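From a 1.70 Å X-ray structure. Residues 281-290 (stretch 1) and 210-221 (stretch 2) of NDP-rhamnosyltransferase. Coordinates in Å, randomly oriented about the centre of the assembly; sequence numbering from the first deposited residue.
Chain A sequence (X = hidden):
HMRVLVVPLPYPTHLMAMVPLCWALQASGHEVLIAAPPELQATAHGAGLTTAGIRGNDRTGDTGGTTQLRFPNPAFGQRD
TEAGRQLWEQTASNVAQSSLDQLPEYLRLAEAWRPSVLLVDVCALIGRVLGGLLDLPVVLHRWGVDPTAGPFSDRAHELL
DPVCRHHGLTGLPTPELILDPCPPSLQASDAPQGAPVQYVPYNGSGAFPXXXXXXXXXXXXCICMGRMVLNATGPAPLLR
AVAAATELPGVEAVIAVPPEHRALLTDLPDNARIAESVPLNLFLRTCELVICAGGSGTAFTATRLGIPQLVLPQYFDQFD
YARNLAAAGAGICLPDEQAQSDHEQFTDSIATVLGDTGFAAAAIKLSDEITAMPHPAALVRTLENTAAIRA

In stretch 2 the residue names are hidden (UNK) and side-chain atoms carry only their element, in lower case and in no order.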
# COMPACT_ATOMS: atom_id res chain seq x y z
N ASN A 281 6.61 11.36 8.26
CA ASN A 281 6.02 10.95 9.48
C ASN A 281 6.93 10.06 10.32
O ASN A 281 6.73 9.92 11.51
CB ASN A 281 4.67 10.24 9.14
CG ASN A 281 4.86 8.88 8.60
OD1 ASN A 281 4.84 8.66 7.38
ND2 ASN A 281 5.07 7.93 9.49
N LEU A 282 7.95 9.48 9.70
CA LEU A 282 8.89 8.63 10.45
C LEU A 282 9.75 9.42 11.44
O LEU A 282 10.20 8.86 12.46
CB LEU A 282 9.76 7.85 9.45
CG LEU A 282 8.98 6.88 8.56
CD1 LEU A 282 9.88 6.16 7.55
CD2 LEU A 282 8.24 5.86 9.51
N PHE A 283 9.95 10.72 11.22
CA PHE A 283 10.84 11.50 12.10
C PHE A 283 10.28 12.85 12.52
O PHE A 283 10.87 13.56 13.35
CB PHE A 283 12.18 11.72 11.42
CG PHE A 283 12.09 12.60 10.19
CD1 PHE A 283 12.15 13.97 10.29
CD2 PHE A 283 12.02 12.02 8.93
CE1 PHE A 283 12.12 14.77 9.12
CE2 PHE A 283 11.96 12.78 7.79
CZ PHE A 283 11.99 14.19 7.89
N LEU A 284 9.16 13.24 11.95
CA LEU A 284 8.70 14.57 12.21
C LEU A 284 8.38 14.88 13.69
O LEU A 284 8.50 16.03 14.14
CB LEU A 284 7.54 14.92 11.27
CG LEU A 284 7.39 16.39 10.94
CD1 LEU A 284 8.63 17.17 10.35
CD2 LEU A 284 6.18 16.57 10.02
N ARG A 285 7.98 13.88 14.48
CA ARG A 285 7.73 14.15 15.90
C ARG A 285 8.96 14.70 16.65
O ARG A 285 8.83 15.30 17.74
CB ARG A 285 7.25 12.85 16.55
CG ARG A 285 5.87 12.51 16.10
CD ARG A 285 5.57 11.08 16.69
NE ARG A 285 4.28 10.50 16.23
CZ ARG A 285 4.05 9.94 15.03
NH1 ARG A 285 4.98 9.89 14.08
NH2 ARG A 285 2.82 9.45 14.72
N THR A 286 10.16 14.49 16.11
CA THR A 286 11.33 15.03 16.76
C THR A 286 11.66 16.44 16.28
O THR A 286 12.75 16.96 16.59
CB THR A 286 12.60 14.22 16.43
OG1 THR A 286 12.92 14.37 15.05
CG2 THR A 286 12.38 12.73 16.73
N CYS A 287 10.76 17.05 15.52
CA CYS A 287 11.07 18.43 14.97
C CYS A 287 10.22 19.47 15.64
O CYS A 287 9.04 19.17 16.03
CB CYS A 287 10.74 18.48 13.50
SG CYS A 287 11.84 17.42 12.49
N GLU A 288 10.75 20.71 15.79
CA GLU A 288 9.92 21.70 16.48
C GLU A 288 9.23 22.65 15.47
O GLU A 288 8.40 23.45 15.87
CB GLU A 288 10.82 22.58 17.39
CG GLU A 288 11.25 21.81 18.64
CD GLU A 288 12.10 22.72 19.50
OE1 GLU A 288 11.55 23.68 20.05
OE2 GLU A 288 13.31 22.54 19.54
N LEU A 289 9.57 22.53 14.19
CA LEU A 289 9.03 23.43 13.16
C LEU A 289 9.15 22.75 11.80
O LEU A 289 10.15 22.02 11.63
CB LEU A 289 9.78 24.79 13.19
CG LEU A 289 9.47 25.85 12.13
CD1 LEU A 289 8.04 26.36 12.28
CD2 LEU A 289 10.49 27.01 12.14
N VAL A 290 8.18 22.96 10.88
CA VAL A 290 8.30 22.47 9.54
C VAL A 290 8.29 23.70 8.63
O VAL A 290 7.40 24.55 8.82
CB VAL A 290 7.12 21.56 9.11
CG1 VAL A 290 7.32 21.14 7.59
CG2 VAL A 290 7.20 20.36 9.98
N UNK A 210 17.92 6.07 11.92
CA UNK A 210 18.29 6.04 13.35
C UNK A 210 18.20 7.43 14.03
O UNK A 210 17.84 7.55 15.22
c UNK A 210 19.68 5.41 13.55
N UNK A 211 18.57 8.47 13.29
CA UNK A 211 18.50 9.82 13.82
C UNK A 211 17.07 10.31 14.07
O UNK A 211 16.88 11.40 14.64
c UNK A 211 17.63 11.31 9.59
c UNK A 211 16.73 12.39 11.56
c UNK A 211 19.25 10.78 12.91
c UNK A 211 19.34 10.18 10.45
c UNK A 211 15.73 12.92 10.72
c UNK A 211 18.78 10.81 11.51
n UNK A 211 18.66 10.47 9.29
c UNK A 211 15.70 12.63 9.35
c UNK A 211 17.66 11.54 10.99
c UNK A 211 16.65 11.86 8.76
N UNK A 212 16.07 9.49 13.68
CA UNK A 212 14.65 9.87 13.74
C UNK A 212 13.96 9.44 14.99
O UNK A 212 12.74 9.69 15.12
N UNK A 213 14.69 8.77 15.89
CA UNK A 213 14.04 8.20 17.08
C UNK A 213 13.82 9.25 18.17
O UNK A 213 12.83 9.22 18.91
c UNK A 213 14.90 6.99 17.65
N UNK A 214 14.77 10.20 18.25
CA UNK A 214 14.76 11.13 19.37
C UNK A 214 15.30 12.46 18.87
O UNK A 214 16.11 12.52 17.93
c UNK A 214 15.67 10.59 20.47
N UNK A 215 14.86 13.55 19.51
CA UNK A 215 15.53 14.82 19.29
C UNK A 215 16.91 14.88 20.00
O UNK A 215 17.36 13.95 20.71
c UNK A 215 14.65 15.98 19.73
n UNK A 215 13.54 20.19 22.28
n UNK A 215 15.75 20.67 21.75
c UNK A 215 14.75 19.77 21.87
c UNK A 215 13.93 17.41 21.73
n UNK A 215 14.97 18.46 21.62
c UNK A 215 14.45 16.03 21.25
N UNK A 216 17.62 15.96 19.74
CA UNK A 216 18.96 16.15 20.32
C UNK A 216 18.86 17.50 21.01
O UNK A 216 17.76 18.08 21.13
o UNK A 216 20.10 17.29 18.42
c UNK A 216 20.16 14.83 18.38
c UNK A 216 20.14 16.14 19.28
N UNK A 217 20.00 18.01 21.44
CA UNK A 217 20.03 19.31 22.13
C UNK A 217 19.65 20.43 21.14
O UNK A 217 19.18 21.51 21.55
o UNK A 217 22.41 19.21 21.83
c UNK A 217 21.41 19.48 22.76
N UNK A 218 19.83 20.21 19.84
CA UNK A 218 19.62 21.27 18.87
C UNK A 218 18.14 21.50 18.65
O UNK A 218 17.33 20.64 19.02
c UNK A 218 20.27 20.92 17.52
N UNK A 219 17.81 22.61 18.02
CA UNK A 219 16.37 22.93 17.69
C UNK A 219 16.14 22.41 16.27
O UNK A 219 16.66 23.00 15.27
c UNK A 219 14.31 25.99 20.71
c UNK A 219 16.89 25.13 18.90
n UNK A 219 12.99 26.13 20.90
n UNK A 219 14.83 24.80 20.42
n UNK A 219 15.10 27.05 20.86
c UNK A 219 16.24 24.47 17.68
c UNK A 219 16.27 24.48 20.24
N UNK A 220 15.43 21.29 16.15
CA UNK A 220 15.38 20.61 14.87
C UNK A 220 14.25 21.22 14.01
O UNK A 220 13.08 21.27 14.44
c UNK A 220 15.19 18.32 13.83
c UNK A 220 15.31 16.77 14.11
n UNK A 220 16.59 16.35 14.64
n UNK A 220 17.98 14.76 15.59
c UNK A 220 15.15 19.11 15.10
n UNK A 220 15.83 14.24 15.05
c UNK A 220 16.82 15.11 15.08
N UNK A 221 14.59 21.70 12.83
CA UNK A 221 13.67 22.34 11.91
C UNK A 221 13.70 21.49 10.65
O UNK A 221 14.78 21.29 10.06
c UNK A 221 13.43 24.45 10.41
c UNK A 221 14.12 24.62 12.87
c UNK A 221 14.21 23.76 11.60
O HOH W 1 12.61 23.03 22.80
O HOH W 2 14.52 20.19 18.66

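Position 210 carries a single side-chain carbon and lies out of reach of stretch 1: Ala-210. Position 211 has one carbon leading into fused five- and six-membered rings of eight carbons and one nitrogen, which makes it Trp-211. Its CZ3 lies 3.7 Å from CG of Phe-283, over one face of the phenylalanine ring, with the two ring planes inclined at 56°.

Position 212 has no side-chain atoms, so it is Gly-212. Its CA comes within 3.9 Å of CB of Phe-283, and an ideal CB here would sit only 3.2 Å from that same CB, a tight fit; the bare backbone permits the close approach. Positions 213 and 214 each bear one carbon directed away from stretch 1, giving Ala-213 and Ala-214. Here the backbone makes the contact: CG2 of Thr-286 is 3.6 Å from C of Ala-214.

Position 215 shows three carbons, a nitrogen, then a carbon holding two more nitrogens: Arg-215. Its NE donates to the O of position 216 at 2.9 Å, while NH1 stands 3.6 Å from OE2 of Glu-288, a long salt bridge of charges alone, since the oxygen lies well out of the guanidinium plane. Water 1 accepts from Arg-215 NH1 and donates a weak bond to Glu-288 OE1.

Position 216, one carbon carrying an oxygen and a carbon, is Thr-216; position 217, a carbon then an oxygen, is Ser-217. Neither touches stretch 1. Position 218 has one carbon, hence Ala-218.

Position 219 repeats the three-carbon chain and three nitrogens: Arg-219. All three of its first chi angles are m, and the folded chain brings its guanidinium edge to the carboxylate, NE to OE2 of Glu-288 at 2.9 Å and NH1 to OE1 of Glu-288 at 3.0 Å, a two-pronged salt bridge.

Position 220 has the same atoms but points toward stretch 1: Arg-220. Its NH1 donates to OG1 of Thr-286 at 2.9 Å and to O of Trp-211 at 3.1 Å, tying its own loop to the partner. Position 221, one carbon bearing two others, is Val-221, whose CG1 lies 4.3 Å from CD2 of Leu-289.

Glu-288 N donates to Arg-220 O at 2.8 Å, fixing the backbones together, while its carboxylate gathers Arg-219, Arg-215 and water 2, which also bonds Ala-218 O and Arg-220 N. Thr-286 OG1 donates to Phe-283 O at 2.8 Å, leaving the hydroxyl free to accept from Arg-220. The rules are local: Gly-212's missing side chain admits Phe-283, and several partners hold Glu-288's carboxylate.

Stretch 2 (210-221) AWGAARTSARRV
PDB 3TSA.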